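Local atomic coordinates of acetyltransferase, GNAT family (Colwellia psychrerythraea, PDB entry 3IWG), a protein that probably transfers an acyl group, most likely acetyl, as expected of the GNAT acetyltransferase family. Residues V29-F37 and F200-D209. Residues are numbered along the deposited sequence; the frame is centred on the assembly and turned at random.
Sequences VPLDGMWHF and FDQYQTEYAD
Gln204 reads the backbone of Leu31 with both ends of its amide. Leu31 N donates to OE1 of Gln204 at 2.9 Å, with the donor tilted 26° from the carbonyl plane. Gln204 NE2 donates back to Leu31 O at 3.0 Å, nearly straight and on a lone pair. The side chain runs extended beyond CG (chi2 -173°), which carries the amide across to the loop. Packing is tight beside it. Pro30 CG sits centrally over one face of the Tyr207 ring, a CH-pi contact 3.5 Å from the centroid. Gln204 NE2 also lies above the Phe200 ring, toward its rim. An alanine in place of Gln204 would probably leave both Leu31 backbone groups without these mates and open a gap beside Pro30. Phe37 lies at the outer rim. Its ring meets the Phe200 ring obliquely, planes at 72°, but Gln202 OE1 stays 4.4 Å from Phe37 CD1. Asp32 is the helix N-cap: its OD2 accepts from Trp35 N and, weakly, from Met34 N. One water donates to Asp32 OD1, also bonded by Ser245, and to Asp209 OD1. This water, the weak Gly33 N bond to Asp209 OD2 and a long, weak ion pair with Arg198 probably ease repulsion between the carboxylates.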
loop_
_atom_site.group_PDB
_atom_site.type_symbol
_atom_site.label_atom_id
_atom_site.label_comp_id
_atom_site.label_asym_id
_atom_site.label_seq_id
_atom_site.Cartn_x
_atom_site.Cartn_y
_atom_site.Cartn_z
ATOM N N VAL A 29 9.426 17.831 -19.840
ATOM C CA VAL A 29 9.958 17.654 -18.489
ATOM C C VAL A 29 9.501 16.334 -17.941
ATOM O O VAL A 29 8.567 15.725 -18.453
ATOM C CB VAL A 29 9.517 18.790 -17.527
ATOM C CG1 VAL A 29 10.285 20.089 -17.853
ATOM C CG2 VAL A 29 7.971 18.972 -17.513
ATOM N N PRO A 30 10.116 15.888 -16.853
ATOM C CA PRO A 30 9.503 14.713 -16.187
ATOM C C PRO A 30 8.034 14.960 -15.776
ATOM O O PRO A 30 7.679 16.051 -15.330
ATOM C CB PRO A 30 10.412 14.496 -14.972
ATOM C CG PRO A 30 11.085 15.891 -14.760
ATOM C CD PRO A 30 11.316 16.385 -16.153
ATOM N N LEU A 31 7.186 13.962 -15.981
ATOM C CA LEU A 31 5.782 14.050 -15.630
ATOM C C LEU A 31 5.474 13.639 -14.177
ATOM O O LEU A 31 6.252 12.955 -13.500
ATOM C CB LEU A 31 4.948 13.198 -16.574
ATOM C CG LEU A 31 5.203 13.452 -18.060
ATOM C CD1 LEU A 31 4.384 12.510 -18.896
ATOM C CD2 LEU A 31 4.906 14.944 -18.352
ATOM N N ASP A 32 4.304 14.047 -13.720
ATOM C CA ASP A 32 3.916 13.821 -12.350
ATOM C C ASP A 32 3.773 12.348 -11.978
ATOM O O ASP A 32 2.914 11.647 -12.496
ATOM C CB ASP A 32 2.590 14.471 -12.024
ATOM C CG ASP A 32 2.289 14.361 -10.562
ATOM O OD1 ASP A 32 2.869 15.179 -9.820
ATOM O OD2 ASP A 32 1.562 13.417 -10.152
ATOM N N GLY A 33 4.563 11.927 -11.011
ATOM C CA GLY A 33 4.493 10.556 -10.488
ATOM C C GLY A 33 3.135 9.970 -10.114
ATOM O O GLY A 33 2.831 8.835 -10.460
HETATM N N MSE A 34 2.297 10.742 -9.424
HETATM C CA MSE A 34 1.007 10.182 -8.977
HETATM C C MSE A 34 0.138 10.030 -10.205
HETATM O O MSE A 34 -0.473 8.993 -10.379
HETATM C CB MSE A 34 0.299 11.032 -7.901
HETATM C CG MSE A 34 -0.132 10.251 -6.646
HETATM SE SE MSE A 34 -0.873 8.374 -6.804
HETATM C CE MSE A 34 0.494 7.463 -5.733
ATOM N N TRP A 35 0.137 11.024 -11.085
ATOM C CA TRP A 35 -0.640 10.909 -12.327
ATOM C C TRP A 35 -0.194 9.749 -13.215
ATOM O O TRP A 35 -1.025 8.923 -13.621
ATOM C CB TRP A 35 -0.612 12.202 -13.105
ATOM C CG TRP A 35 -1.500 13.143 -12.528
ATOM C CD1 TRP A 35 -1.221 14.010 -11.543
ATOM C CD2 TRP A 35 -2.879 13.273 -12.812
ATOM N NE1 TRP A 35 -2.347 14.737 -11.207
ATOM C CE2 TRP A 35 -3.385 14.300 -11.972
ATOM C CE3 TRP A 35 -3.743 12.637 -13.707
ATOM C CZ2 TRP A 35 -4.720 14.704 -11.982
ATOM C CZ3 TRP A 35 -5.085 13.042 -13.727
ATOM C CH2 TRP A 35 -5.557 14.085 -12.862
ATOM N N HIS A 36 1.099 9.644 -13.468
ATOM C CA HIS A 36 1.570 8.732 -14.519
ATOM C C HIS A 36 2.042 7.393 -14.052
ATOM O O HIS A 36 2.007 6.467 -14.835
ATOM C CB HIS A 36 2.607 9.392 -15.407
ATOM C CG HIS A 36 1.987 10.383 -16.325
ATOM N ND1 HIS A 36 1.865 11.718 -15.996
ATOM C CD2 HIS A 36 1.279 10.209 -17.466
ATOM C CE1 HIS A 36 1.133 12.325 -16.912
ATOM N NE2 HIS A 36 0.775 11.434 -17.819
ATOM N N PHE A 37 2.436 7.263 -12.780
ATOM C CA PHE A 37 2.765 5.948 -12.243
ATOM C C PHE A 37 1.836 5.409 -11.167
ATOM O O PHE A 37 1.966 4.263 -10.773
ATOM C CB PHE A 37 4.207 5.956 -11.773
ATOM C CG PHE A 37 5.101 6.496 -12.797
ATOM C CD1 PHE A 37 5.306 5.777 -13.972
ATOM C CD2 PHE A 37 5.637 7.758 -12.680
ATOM C CE1 PHE A 37 6.082 6.282 -14.987
ATOM C CE2 PHE A 37 6.444 8.279 -13.718
ATOM C CZ PHE A 37 6.651 7.534 -14.866
ATOM N N PHE A 200 11.738 7.479 -8.721
ATOM C CA PHE A 200 11.066 6.777 -9.801
ATOM C C PHE A 200 11.800 5.491 -10.155
ATOM O O PHE A 200 13.027 5.475 -10.324
ATOM C CB PHE A 200 11.070 7.649 -11.010
ATOM C CG PHE A 200 10.222 8.864 -10.857
ATOM C CD1 PHE A 200 8.876 8.813 -11.174
ATOM C CD2 PHE A 200 10.769 10.057 -10.413
ATOM C CE1 PHE A 200 8.092 9.946 -11.066
ATOM C CE2 PHE A 200 9.988 11.186 -10.266
ATOM C CZ PHE A 200 8.648 11.142 -10.607
ATOM N N ASP A 201 11.064 4.401 -10.298
ATOM C CA ASP A 201 11.717 3.144 -10.628
ATOM C C ASP A 201 12.144 3.036 -12.116
ATOM O O ASP A 201 13.070 2.285 -12.425
ATOM C CB ASP A 201 10.851 1.961 -10.166
ATOM C CG ASP A 201 10.819 1.822 -8.635
ATOM O OD1 ASP A 201 11.656 2.442 -7.915
ATOM O OD2 ASP A 201 9.930 1.115 -8.141
ATOM N N GLN A 202 11.490 3.791 -13.003
ATOM C CA GLN A 202 11.811 3.794 -14.431
ATOM C C GLN A 202 11.551 5.161 -15.062
ATOM O O GLN A 202 10.801 5.968 -14.540
ATOM C CB GLN A 202 10.935 2.792 -15.178
ATOM C CG GLN A 202 10.130 1.876 -14.261
ATOM C CD GLN A 202 8.728 1.560 -14.791
ATOM O OE1 GLN A 202 7.723 2.083 -14.262
ATOM N NE2 GLN A 202 8.654 0.709 -15.841
ATOM N N TYR A 203 12.168 5.386 -16.205
ATOM C CA TYR A 203 11.924 6.565 -17.053
ATOM C C TYR A 203 12.447 7.872 -16.513
ATOM O O TYR A 203 12.968 8.701 -17.295
ATOM C CB TYR A 203 10.433 6.772 -17.348
ATOM C CG TYR A 203 9.736 5.539 -17.838
ATOM C CD1 TYR A 203 10.243 4.817 -18.911
ATOM C CD2 TYR A 203 8.580 5.072 -17.220
ATOM C CE1 TYR A 203 9.611 3.662 -19.364
ATOM C CE2 TYR A 203 7.929 3.920 -17.690
ATOM C CZ TYR A 203 8.457 3.232 -18.752
ATOM O OH TYR A 203 7.852 2.092 -19.210
ATOM N N GLN A 204 12.255 8.112 -15.224
ATOM C CA GLN A 204 12.616 9.401 -14.679
ATOM C C GLN A 204 13.563 9.268 -13.510
ATOM O O GLN A 204 13.516 10.082 -12.583
ATOM C CB GLN A 204 11.342 10.163 -14.307
ATOM C CG GLN A 204 10.419 10.269 -15.490
ATOM C CD GLN A 204 9.187 11.132 -15.305
ATOM O OE1 GLN A 204 8.539 11.456 -16.282
ATOM N NE2 GLN A 204 8.851 11.488 -14.067
ATOM N N THR A 205 14.462 8.283 -13.582
ATOM C CA THR A 205 15.313 7.916 -12.441
ATOM C C THR A 205 16.368 8.966 -12.056
ATOM O O THR A 205 17.176 8.747 -11.181
ATOM C CB THR A 205 16.061 6.572 -12.702
ATOM O OG1 THR A 205 16.894 6.727 -13.850
ATOM C CG2 THR A 205 15.083 5.421 -12.925
ATOM N N GLU A 206 16.388 10.094 -12.734
ATOM C CA GLU A 206 17.282 11.167 -12.363
ATOM C C GLU A 206 16.541 12.210 -11.489
ATOM O O GLU A 206 17.149 13.154 -11.003
ATOM C CB GLU A 206 17.974 11.772 -13.616
ATOM C CG GLU A 206 17.040 12.144 -14.841
ATOM C CD GLU A 206 16.310 10.933 -15.596
ATOM O OE1 GLU A 206 16.919 10.190 -16.420
ATOM O OE2 GLU A 206 15.102 10.749 -15.389
ATOM N N TYR A 207 15.260 11.995 -11.221
ATOM C CA TYR A 207 14.483 12.932 -10.426
ATOM C C TYR A 207 13.901 12.359 -9.130
ATOM O O TYR A 207 13.728 11.126 -8.961
ATOM C CB TYR A 207 13.350 13.464 -11.282
ATOM C CG TYR A 207 13.834 14.161 -12.547
ATOM C CD1 TYR A 207 14.179 15.497 -12.526
ATOM C CD2 TYR A 207 13.942 13.471 -13.769
ATOM C CE1 TYR A 207 14.607 16.169 -13.684
ATOM C CE2 TYR A 207 14.388 14.128 -14.945
ATOM C CZ TYR A 207 14.725 15.480 -14.893
ATOM O OH TYR A 207 15.159 16.172 -16.036
ATOM N N ALA A 208 13.619 13.270 -8.203
ATOM C CA ALA A 208 12.891 12.954 -6.985
ATOM C C ALA A 208 11.604 13.793 -6.963
ATOM O O ALA A 208 11.630 14.998 -7.201
ATOM C CB ALA A 208 13.734 13.219 -5.774
ATOM N N ASP A 209 10.487 13.157 -6.662
ATOM C CA ASP A 209 9.202 13.813 -6.643
ATOM C C ASP A 209 8.839 14.025 -5.162
ATOM O O ASP A 209 8.681 13.052 -4.418
ATOM C CB ASP A 209 8.207 12.888 -7.328
ATOM C CG ASP A 209 6.833 13.519 -7.596
ATOM O OD1 ASP A 209 6.580 14.736 -7.386
ATOM O OD2 ASP A 209 5.974 12.750 -8.073
HETATM O O HOH W 1 5.394 15.867 -9.703
#